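Histidine kinase (Methanosarcina mazei, PDB 3LI9) probably phosphorylates a protein histidine with ATP as a transmembrane sensor kinase, the present chain being its extracellular Cache (PDC-fold) sensor domain. Local coordinates at residues A38-L43 with Y153-F158; C45-Y50 with L77-D82; S125-L130 with A164-V169. All coordinates share one frame; numbering follows the deposited sequence.

Interaction 1: A38-L43 with Y153-F158; sequences AIARTL and YDSPIF
In Ser155 a chi1 of -68° sets OG beside its own backbone N and opposite the carbonyl carbon, while in Arg41 a chi1 of -163° carries CG away from the backbone N. The hydroxyl thereby lies against Arg41 CA and CB, and the extended chain carries the guanidinium on past it. The meeting point lies where helix 38-43 rests on strand 153-158. The axes of the two segments approach to 7.3 Å and diverge by only 19°, so the helix runs nearly along the strand. Arg41 and Ser155 are the nearest pair of the register, with CA atoms 5.4 Å apart, a closeness that fits the short side chain of Ser155. Ser155 OG touches the arginine at CA (3.4 Å), and Arg41 CB lies 3.7 Å from the same oxygen. Arg41 N is also near OG, but the angle is too poor for a hydrogen bond, and the helix-strand contact is van der Waals in kind. Just before Arg41 in the helix, Ala40 points its methyl at the strand: CB lies 4.0 Å from Tyr153 O and 4.4 Å from Tyr153 CB. The tyrosine ring then leads away from this segment toward Met33, Asn36 and Gln37, earlier on the same helix. Polar needs are met by a third party. Asp137 OD2 forms a salt bridge with Arg41 NE, and Asp137 OD1 is hydrogen-bonded to Ser155 OG. One carboxylate thus ties helix to strand indirectly, pairing the charge of Arg41 and giving the buried serine hydroxyl a partner that is probably polarised by the adjacent arginine.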
loop_
_atom_site.group_PDB
_atom_site.type_symbol
_atom_site.label_atom_id
_atom_site.label_comp_id
_atom_site.label_asym_id
_atom_site.label_seq_id
_atom_site.Cartn_x
_atom_site.Cartn_y
_atom_site.Cartn_z
ATOM N N ALA A 38 2.577 0.806 11.306
ATOM C CA ALA A 38 2.627 0.754 12.797
ATOM C C ALA A 38 1.209 1.015 13.364
ATOM O O ALA A 38 0.894 0.483 14.438
ATOM C CB ALA A 38 3.603 1.818 13.324
ATOM N N ILE A 39 0.337 1.742 12.651
ATOM C CA ILE A 39 -1.029 1.991 13.180
ATOM C C ILE A 39 -1.791 0.669 13.187
ATOM O O ILE A 39 -2.370 0.242 14.208
ATOM C CB ILE A 39 -1.772 2.968 12.290
ATOM C CG1 ILE A 39 -1.102 4.369 12.408
ATOM C CG2 ILE A 39 -3.312 3.063 12.747
ATOM C CD1 ILE A 39 -1.657 5.413 11.395
ATOM N N ALA A 40 -1.788 0.001 12.028
ATOM C CA ALA A 40 -2.449 -1.341 11.974
ATOM C C ALA A 40 -1.857 -2.368 12.959
ATOM O O ALA A 40 -2.600 -3.136 13.583
ATOM C CB ALA A 40 -2.389 -1.900 10.555
ATOM N N ARG A 41 -0.543 -2.403 13.064
ATOM C CA ARG A 41 0.110 -3.334 13.980
ATOM C C ARG A 41 -0.215 -3.032 15.428
ATOM O O ARG A 41 -0.426 -3.975 16.209
ATOM C CB ARG A 41 1.594 -3.291 13.750
ATOM C CG ARG A 41 2.239 -4.530 14.389
ATOM C CD ARG A 41 3.627 -4.848 13.694
ATOM N NE ARG A 41 4.165 -6.082 14.260
ATOM C CZ ARG A 41 4.948 -6.137 15.336
ATOM N NH1 ARG A 41 5.256 -5.017 15.980
ATOM N NH2 ARG A 41 5.385 -7.311 15.809
ATOM N N THR A 42 -0.268 -1.747 15.792
ATOM C CA THR A 42 -0.541 -1.397 17.180
ATOM C C THR A 42 -2.012 -1.747 17.522
ATOM O O THR A 42 -2.289 -2.280 18.598
ATOM C CB THR A 42 -0.295 0.058 17.399
ATOM O OG1 THR A 42 1.106 0.252 17.203
ATOM C CG2 THR A 42 -0.547 0.404 18.911
ATOM N N LEU A 43 -2.899 -1.513 16.557
ATOM C CA LEU A 43 -4.330 -1.957 16.739
ATOM C C LEU A 43 -4.411 -3.473 16.893
ATOM O O LEU A 43 -5.163 -3.981 17.777
ATOM C CB LEU A 43 -5.176 -1.495 15.552
ATOM C CG LEU A 43 -6.669 -1.891 15.581
ATOM C CD1 LEU A 43 -7.325 -1.339 16.821
ATOM C CD2 LEU A 43 -7.334 -1.225 14.256
ATOM N N TYR A 153 -2.924 -2.089 4.519
ATOM C CA TYR A 153 -1.925 -2.666 5.432
ATOM C C TYR A 153 -2.699 -3.561 6.398
ATOM O O TYR A 153 -3.673 -3.108 6.997
ATOM C CB TYR A 153 -1.268 -1.569 6.282
ATOM C CG TYR A 153 -0.409 -0.549 5.527
ATOM C CD1 TYR A 153 0.989 -0.643 5.566
ATOM C CD2 TYR A 153 -0.999 0.464 4.751
ATOM C CE1 TYR A 153 1.771 0.279 4.895
ATOM C CE2 TYR A 153 -0.205 1.383 4.028
ATOM C CZ TYR A 153 1.189 1.256 4.140
ATOM O OH TYR A 153 1.978 2.157 3.448
ATOM N N ASP A 154 -2.234 -4.792 6.628
ATOM C CA ASP A 154 -3.007 -5.695 7.485
ATOM C C ASP A 154 -2.067 -6.416 8.428
ATOM O O ASP A 154 -1.023 -6.876 8.020
ATOM C CB ASP A 154 -3.765 -6.727 6.655
ATOM C CG ASP A 154 -4.692 -6.065 5.669
ATOM O OD1 ASP A 154 -5.798 -5.683 6.116
ATOM O OD2 ASP A 154 -4.305 -5.808 4.476
ATOM N N SER A 155 -2.485 -6.538 9.676
ATOM C CA SER A 155 -1.649 -7.266 10.681
ATOM C C SER A 155 -2.475 -8.305 11.390
ATOM O O SER A 155 -3.637 -8.085 11.718
ATOM C CB SER A 155 -1.167 -6.310 11.797
ATOM O OG SER A 155 -0.246 -5.375 11.321
ATOM N N PRO A 156 -1.893 -9.507 11.570
ATOM C CA PRO A 156 -2.615 -10.547 12.236
ATOM C C PRO A 156 -2.774 -10.294 13.745
ATOM O O PRO A 156 -1.851 -9.791 14.386
ATOM C CB PRO A 156 -1.734 -11.820 11.950
ATOM C CG PRO A 156 -0.320 -11.248 11.849
ATOM C CD PRO A 156 -0.538 -9.922 11.103
ATOM N N ILE A 157 -3.918 -10.736 14.284
ATOM C CA ILE A 157 -4.281 -10.658 15.728
ATOM C C ILE A 157 -4.111 -12.075 16.245
ATOM O O ILE A 157 -4.791 -12.999 15.753
ATOM C CB ILE A 157 -5.715 -10.313 15.899
ATOM C CG1 ILE A 157 -5.961 -8.869 15.309
ATOM C CG2 ILE A 157 -6.080 -10.318 17.369
ATOM C CD1 ILE A 157 -7.565 -8.475 15.304
ATOM N N PHE A 158 -3.168 -12.253 17.149
ATOM C CA PHE A 158 -2.898 -13.640 17.691
ATOM C C PHE A 158 -3.355 -13.647 19.109
ATOM O O PHE A 158 -2.861 -12.827 19.938
ATOM C CB PHE A 158 -1.415 -13.968 17.622
ATOM C CG PHE A 158 -0.948 -14.279 16.271
ATOM C CD1 PHE A 158 -1.163 -15.572 15.767
ATOM C CD2 PHE A 158 -0.233 -13.364 15.503
ATOM C CE1 PHE A 158 -0.699 -15.954 14.444
ATOM C CE2 PHE A 158 0.241 -13.754 14.187
ATOM C CZ PHE A 158 -0.065 -15.031 13.668
#

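Interaction 2: C45-Y50 with L77-D82; sequences CTMAEY and LGYEPD
The last turn of the long N-terminal helix 13-48 packs on strand 74-79 of the Cache domain's antiparallel sheet, and Met47, present here as selenomethionine, is the helix residue that makes the contact. Its chain is bent at chi2 and chi3 and crosses both Leu77 and Tyr79 at about a right angle. Both strand residues reach CG and SE, and Tyr79 OH also touches CB. Leu77 offers its methyls: CD2 lies 3.7 Å from Met47 CG, and CD1 is 4.0 Å from Met47 SE. Tyr79 reaches over with the end of its ring, the hydroxyl OH standing 3.3 Å from Met47 CB and 3.6 Å from Met47 SE. Chi1 of -77° turns the Tyr79 ring to the side of its own backbone N, opposite the carbonyl carbon, from where OH reaches the helix end. A water completes the contact. It donates to Met47 O at 2.5 Å and bonds to Tyr79 OH at the same short distance; Met47 O also accepts from Tyr50 N (3.2 Å), giving this carbonyl two donors. The methyl CE of Met47 meanwhile lies over one face of the Tyr50 ring, near its rim. Around this buried patch, Ile157 of strand 148-159 touches Met47, Ala48 and Tyr79, and Ala167 of strand 162-172 meets Leu77. Strand 74-79 itself is hydrogen-bonded between strands 105-108 and 162-172, and the helix end is set against strands 74-79 and 148-159 of the sheet.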
loop_
_atom_site.group_PDB
_atom_site.type_symbol
_atom_site.label_atom_id
_atom_site.label_comp_id
_atom_site.label_asym_id
_atom_site.label_seq_id
_atom_site.Cartn_x
_atom_site.Cartn_y
_atom_site.Cartn_z
ATOM N N CYS A 45 -2.076 -5.471 18.157
ATOM C CA CYS A 45 -1.512 -5.818 19.550
ATOM C C CYS A 45 -2.614 -5.599 20.576
ATOM O O CYS A 45 -2.802 -6.400 21.496
ATOM C CB CYS A 45 -0.345 -4.899 19.919
ATOM S SG CYS A 45 1.115 -5.229 19.040
ATOM N N THR A 46 -3.274 -4.451 20.463
ATOM C CA THR A 46 -4.291 -4.076 21.412
ATOM C C THR A 46 -5.423 -5.097 21.353
ATOM O O THR A 46 -5.873 -5.567 22.403
ATOM C CB THR A 46 -4.815 -2.715 21.086
ATOM O OG1 THR A 46 -3.673 -1.819 21.120
ATOM C CG2 THR A 46 -5.866 -2.283 22.077
HETATM N N MSE A 47 -5.971 -5.338 20.159
HETATM C CA MSE A 47 -7.066 -6.295 20.054
HETATM C C MSE A 47 -6.698 -7.679 20.517
HETATM O O MSE A 47 -7.605 -8.403 21.030
HETATM C CB MSE A 47 -7.581 -6.370 18.658
HETATM C CG MSE A 47 -8.291 -5.118 18.150
HETATM SE SE MSE A 47 -10.013 -4.917 19.302
HETATM C CE MSE A 47 -9.204 -3.648 20.021
ATOM N N ALA A 48 -5.462 -8.089 20.358
ATOM C CA ALA A 48 -4.997 -9.388 20.843
ATOM C C ALA A 48 -5.178 -9.523 22.362
ATOM O O ALA A 48 -5.335 -10.628 22.845
ATOM C CB ALA A 48 -3.517 -9.684 20.413
ATOM N N GLU A 49 -5.169 -8.435 23.099
ATOM C CA GLU A 49 -5.321 -8.412 24.557
ATOM C C GLU A 49 -6.677 -7.973 25.019
ATOM O O GLU A 49 -6.907 -7.816 26.202
ATOM C CB GLU A 49 -4.248 -7.509 25.210
ATOM C CG GLU A 49 -2.820 -8.021 24.923
ATOM C CD GLU A 49 -2.444 -9.264 25.671
ATOM O OE1 GLU A 49 -3.140 -9.680 26.658
ATOM O OE2 GLU A 49 -1.448 -9.880 25.279
ATOM N N TYR A 50 -7.583 -7.691 24.105
ATOM C CA TYR A 50 -8.882 -7.149 24.425
ATOM C C TYR A 50 -9.906 -8.214 24.850
ATOM O O TYR A 50 -10.786 -8.628 24.091
ATOM C CB TYR A 50 -9.429 -6.463 23.173
ATOM C CG TYR A 50 -10.571 -5.546 23.391
ATOM C CD1 TYR A 50 -10.480 -4.487 24.295
ATOM C CD2 TYR A 50 -11.778 -5.718 22.679
ATOM C CE1 TYR A 50 -11.568 -3.590 24.446
ATOM C CE2 TYR A 50 -12.804 -4.830 22.808
ATOM C CZ TYR A 50 -12.703 -3.781 23.680
ATOM O OH TYR A 50 -13.750 -2.899 23.781
ATOM N N LEU A 77 -11.422 -4.321 11.432
ATOM C CA LEU A 77 -11.014 -5.522 12.136
ATOM C C LEU A 77 -11.811 -6.658 11.435
ATOM O O LEU A 77 -12.965 -6.432 10.955
ATOM C CB LEU A 77 -11.528 -5.445 13.588
ATOM C CG LEU A 77 -10.841 -4.333 14.401
ATOM C CD1 LEU A 77 -11.611 -4.182 15.749
ATOM C CD2 LEU A 77 -9.377 -4.670 14.667
ATOM N N GLY A 78 -11.196 -7.840 11.306
ATOM C CA GLY A 78 -11.973 -8.963 10.751
ATOM C C GLY A 78 -11.548 -10.195 11.577
ATOM O O GLY A 78 -10.391 -10.462 11.700
ATOM N N TYR A 79 -12.515 -10.895 12.186
ATOM C CA TYR A 79 -12.216 -12.049 13.054
ATOM C C TYR A 79 -12.725 -13.385 12.466
ATOM O O TYR A 79 -13.667 -13.429 11.684
ATOM C CB TYR A 79 -12.885 -11.858 14.371
ATOM C CG TYR A 79 -12.148 -10.870 15.270
ATOM C CD1 TYR A 79 -12.287 -9.489 15.095
ATOM C CD2 TYR A 79 -11.303 -11.342 16.310
ATOM C CE1 TYR A 79 -11.592 -8.601 15.967
ATOM C CE2 TYR A 79 -10.619 -10.443 17.167
ATOM C CZ TYR A 79 -10.777 -9.100 16.954
ATOM O OH TYR A 79 -10.164 -8.210 17.865
ATOM N N GLU A 80 -12.001 -14.431 12.826
ATOM C CA GLU A 80 -12.466 -15.810 12.602
ATOM C C GLU A 80 -13.760 -16.034 13.345
ATOM O O GLU A 80 -14.165 -15.354 14.266
ATOM C CB GLU A 80 -11.387 -16.773 13.157
ATOM C CG GLU A 80 -10.080 -16.757 12.450
ATOM C CD GLU A 80 -10.172 -17.419 11.072
ATOM O OE1 GLU A 80 -10.122 -18.661 11.007
ATOM O OE2 GLU A 80 -10.271 -16.710 10.065
ATOM N N PRO A 81 -14.500 -17.073 12.944
ATOM C CA PRO A 81 -15.763 -17.393 13.607
ATOM C C PRO A 81 -15.614 -17.540 15.111
ATOM O O PRO A 81 -14.754 -18.294 15.573
ATOM C CB PRO A 81 -16.137 -18.747 12.933
ATOM C CG PRO A 81 -15.608 -18.605 11.580
ATOM C CD PRO A 81 -14.225 -17.927 11.792
ATOM N N ASP A 82 -16.412 -16.775 15.847
ATOM C CA ASP A 82 -16.500 -16.731 17.281
ATOM C C ASP A 82 -15.218 -16.292 18.018
ATOM O O ASP A 82 -15.171 -16.361 19.238
ATOM C CB ASP A 82 -16.968 -18.094 17.805
ATOM C CG ASP A 82 -18.471 -18.242 17.710
ATOM O OD1 ASP A 82 -19.209 -17.240 17.750
ATOM O OD2 ASP A 82 -18.927 -19.370 17.566
HETATM O O HOH W 1 -9.827 -9.267 20.137
#

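Interaction 3: S125-L130 with A164-V169; sequences SDYYQL and AGIAGV
Ile166 CD1 meets Tyr127 and Tyr128, near the start of helix 126-134, and three chi1 choices make the fit. With chi1 at 61°, the CG1 of Ile166 lies between the backbone N and the carbonyl carbon, and the extended remainder of that branch projects at the helix. Tyr127 adopts the same kind of rotamer (75°), which brings its ring to cross the isoleucine at about a right angle, with Tyr127 CD1 3.6 Å from Ile166 CD1. Tyr128 instead swings CG opposite its backbone N (-170°), and its CD1 lies 3.7 Å from Ile166 CD1 and 3.8 Å from Ile166 CG1. The same methyl also sits 3.6 Å from Tyr127 O. Beyond, Tyr128 OH passes Gly165 CA at 4.1 Å. Ala164 and Gly165 form a classic beta bulge opposite Ile157, and the backbone angles of Gly165 would press any CB against the preceding carbonyl, which calls for glycine. An alanine at Ile166 would remove the atoms reaching both rings and is likely to open a gap between helix and strand, leaving Tyr127 and Tyr128 less firmly positioned. A bound molecule, probably from the crystallisation liquor, lies about 4 Å from the Tyr127 side chain and may mark a pocket. The contact is mainly apolar, ring carbons on an aliphatic branch, while the hydroxyls find their hydrogen-bond partners elsewhere, Tyr127 OH with Val120 O and Tyr128 OH with Glu80 OE2.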
loop_
_atom_site.group_PDB
_atom_site.type_symbol
_atom_site.label_atom_id
_atom_site.label_comp_id
_atom_site.label_asym_id
_atom_site.label_seq_id
_atom_site.Cartn_x
_atom_site.Cartn_y
_atom_site.Cartn_z
ATOM N N SER A 125 -9.936 -12.963 -0.081
ATOM C CA SER A 125 -8.962 -11.929 -0.492
ATOM C C SER A 125 -7.681 -11.894 0.320
ATOM O O SER A 125 -7.694 -12.139 1.503
ATOM C CB SER A 125 -9.579 -10.537 -0.456
ATOM O OG SER A 125 -10.666 -10.481 -1.377
ATOM N N ASP A 126 -6.581 -11.512 -0.328
ATOM C CA ASP A 126 -5.291 -11.448 0.312
ATOM C C ASP A 126 -5.219 -10.543 1.526
ATOM O O ASP A 126 -4.399 -10.772 2.367
ATOM C CB ASP A 126 -4.255 -10.925 -0.671
ATOM C CG ASP A 126 -3.886 -11.952 -1.707
ATOM O OD1 ASP A 126 -4.186 -13.163 -1.495
ATOM O OD2 ASP A 126 -3.287 -11.525 -2.727
ATOM N N TYR A 127 -5.984 -9.468 1.586
ATOM C CA TYR A 127 -5.815 -8.613 2.761
ATOM C C TYR A 127 -6.038 -9.418 4.051
ATOM O O TYR A 127 -5.513 -9.050 5.140
ATOM C CB TYR A 127 -6.786 -7.429 2.710
ATOM C CG TYR A 127 -8.264 -7.762 3.033
ATOM C CD1 TYR A 127 -8.776 -7.567 4.277
ATOM C CD2 TYR A 127 -9.143 -8.216 2.036
ATOM C CE1 TYR A 127 -10.073 -7.815 4.558
ATOM C CE2 TYR A 127 -10.490 -8.471 2.316
ATOM C CZ TYR A 127 -10.945 -8.274 3.584
ATOM O OH TYR A 127 -12.264 -8.500 3.892
ATOM N N TYR A 128 -6.865 -10.457 3.960
ATOM C CA TYR A 128 -7.158 -11.307 5.149
ATOM C C TYR A 128 -6.413 -12.601 5.047
ATOM O O TYR A 128 -5.841 -13.044 6.024
ATOM C CB TYR A 128 -8.667 -11.620 5.260
ATOM C CG TYR A 128 -9.128 -12.277 6.550
ATOM C CD1 TYR A 128 -9.845 -11.542 7.494
ATOM C CD2 TYR A 128 -8.965 -13.628 6.778
ATOM C CE1 TYR A 128 -10.332 -12.119 8.658
ATOM C CE2 TYR A 128 -9.404 -14.215 7.946
ATOM C CZ TYR A 128 -10.104 -13.485 8.871
ATOM O OH TYR A 128 -10.616 -14.078 10.009
ATOM N N GLN A 129 -6.429 -13.220 3.855
ATOM C CA GLN A 129 -5.835 -14.566 3.710
ATOM C C GLN A 129 -4.303 -14.546 3.812
ATOM O O GLN A 129 -3.700 -15.497 4.302
ATOM C CB GLN A 129 -6.254 -15.234 2.394
ATOM C CG GLN A 129 -7.763 -15.593 2.324
ATOM C CD GLN A 129 -8.191 -16.519 3.449
ATOM O OE1 GLN A 129 -7.596 -17.541 3.644
ATOM N NE2 GLN A 129 -9.239 -16.162 4.179
ATOM N N LEU A 130 -3.657 -13.475 3.387
ATOM C CA LEU A 130 -2.182 -13.512 3.499
ATOM C C LEU A 130 -1.716 -13.461 4.954
ATOM O O LEU A 130 -0.866 -14.256 5.361
ATOM C CB LEU A 130 -1.481 -12.432 2.668
ATOM C CG LEU A 130 -1.378 -12.619 1.148
ATOM C CD1 LEU A 130 -0.572 -11.438 0.547
ATOM C CD2 LEU A 130 -0.738 -13.985 0.808
ATOM N N ALA A 164 -6.476 -15.111 15.235
ATOM C CA ALA A 164 -7.878 -14.811 15.546
ATOM C C ALA A 164 -8.536 -13.905 14.482
ATOM O O ALA A 164 -9.781 -13.805 14.441
ATOM C CB ALA A 164 -8.037 -14.149 16.897
ATOM N N GLY A 165 -7.719 -13.225 13.683
ATOM C CA GLY A 165 -8.291 -12.197 12.773
ATOM C C GLY A 165 -7.185 -11.238 12.405
ATOM O O GLY A 165 -5.989 -11.515 12.538
ATOM N N ILE A 166 -7.596 -10.119 11.829
ATOM C CA ILE A 166 -6.665 -9.122 11.315
ATOM C C ILE A 166 -7.148 -7.719 11.797
ATOM O O ILE A 166 -8.364 -7.465 12.094
ATOM C CB ILE A 166 -6.561 -9.044 9.769
ATOM C CG1 ILE A 166 -7.941 -8.671 9.197
ATOM C CG2 ILE A 166 -5.990 -10.398 9.147
ATOM C CD1 ILE A 166 -7.946 -8.368 7.732
ATOM N N ALA A 167 -6.201 -6.781 11.831
ATOM C CA ALA A 167 -6.548 -5.360 11.971
ATOM C C ALA A 167 -5.895 -4.742 10.736
ATOM O O ALA A 167 -4.770 -5.090 10.390
ATOM C CB ALA A 167 -5.940 -4.715 13.251
ATOM N N GLY A 168 -6.601 -3.800 10.140
ATOM C CA GLY A 168 -6.077 -3.214 8.918
ATOM C C GLY A 168 -6.415 -1.775 8.729
ATOM O O GLY A 168 -7.309 -1.279 9.342
ATOM N N VAL A 169 -5.634 -1.087 7.885
ATOM C CA VAL A 169 -5.990 0.246 7.424
ATOM C C VAL A 169 -5.863 0.372 5.906
ATOM O O VAL A 169 -4.989 -0.297 5.273
ATOM C CB VAL A 169 -5.101 1.337 8.079
ATOM C CG1 VAL A 169 -5.152 1.194 9.632
ATOM C CG2 VAL A 169 -3.634 1.152 7.634
#

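The three contacts cluster within one lobe of the Cache domain, their centres 9 to 11 Å apart, all on the same antiparallel sheet. Interactions 1 and 2 share helix 13-48 and touch where strand 148-159 meets the end of that helix; along the chain, interaction 2 is nested within the loop closed by interaction 1. Interaction 3 opens after interaction 2 closes and alternates with interaction 1, bringing helix 126-134 to strand 162-172. That strand pairs with both 148-159 and 74-79: Ser155 N is a probable donor to Ala167 O, and Glu80 N to Ala164 O. The sheet therefore joins the long helix to helix 126-134 in one compact unit of the sensor domain.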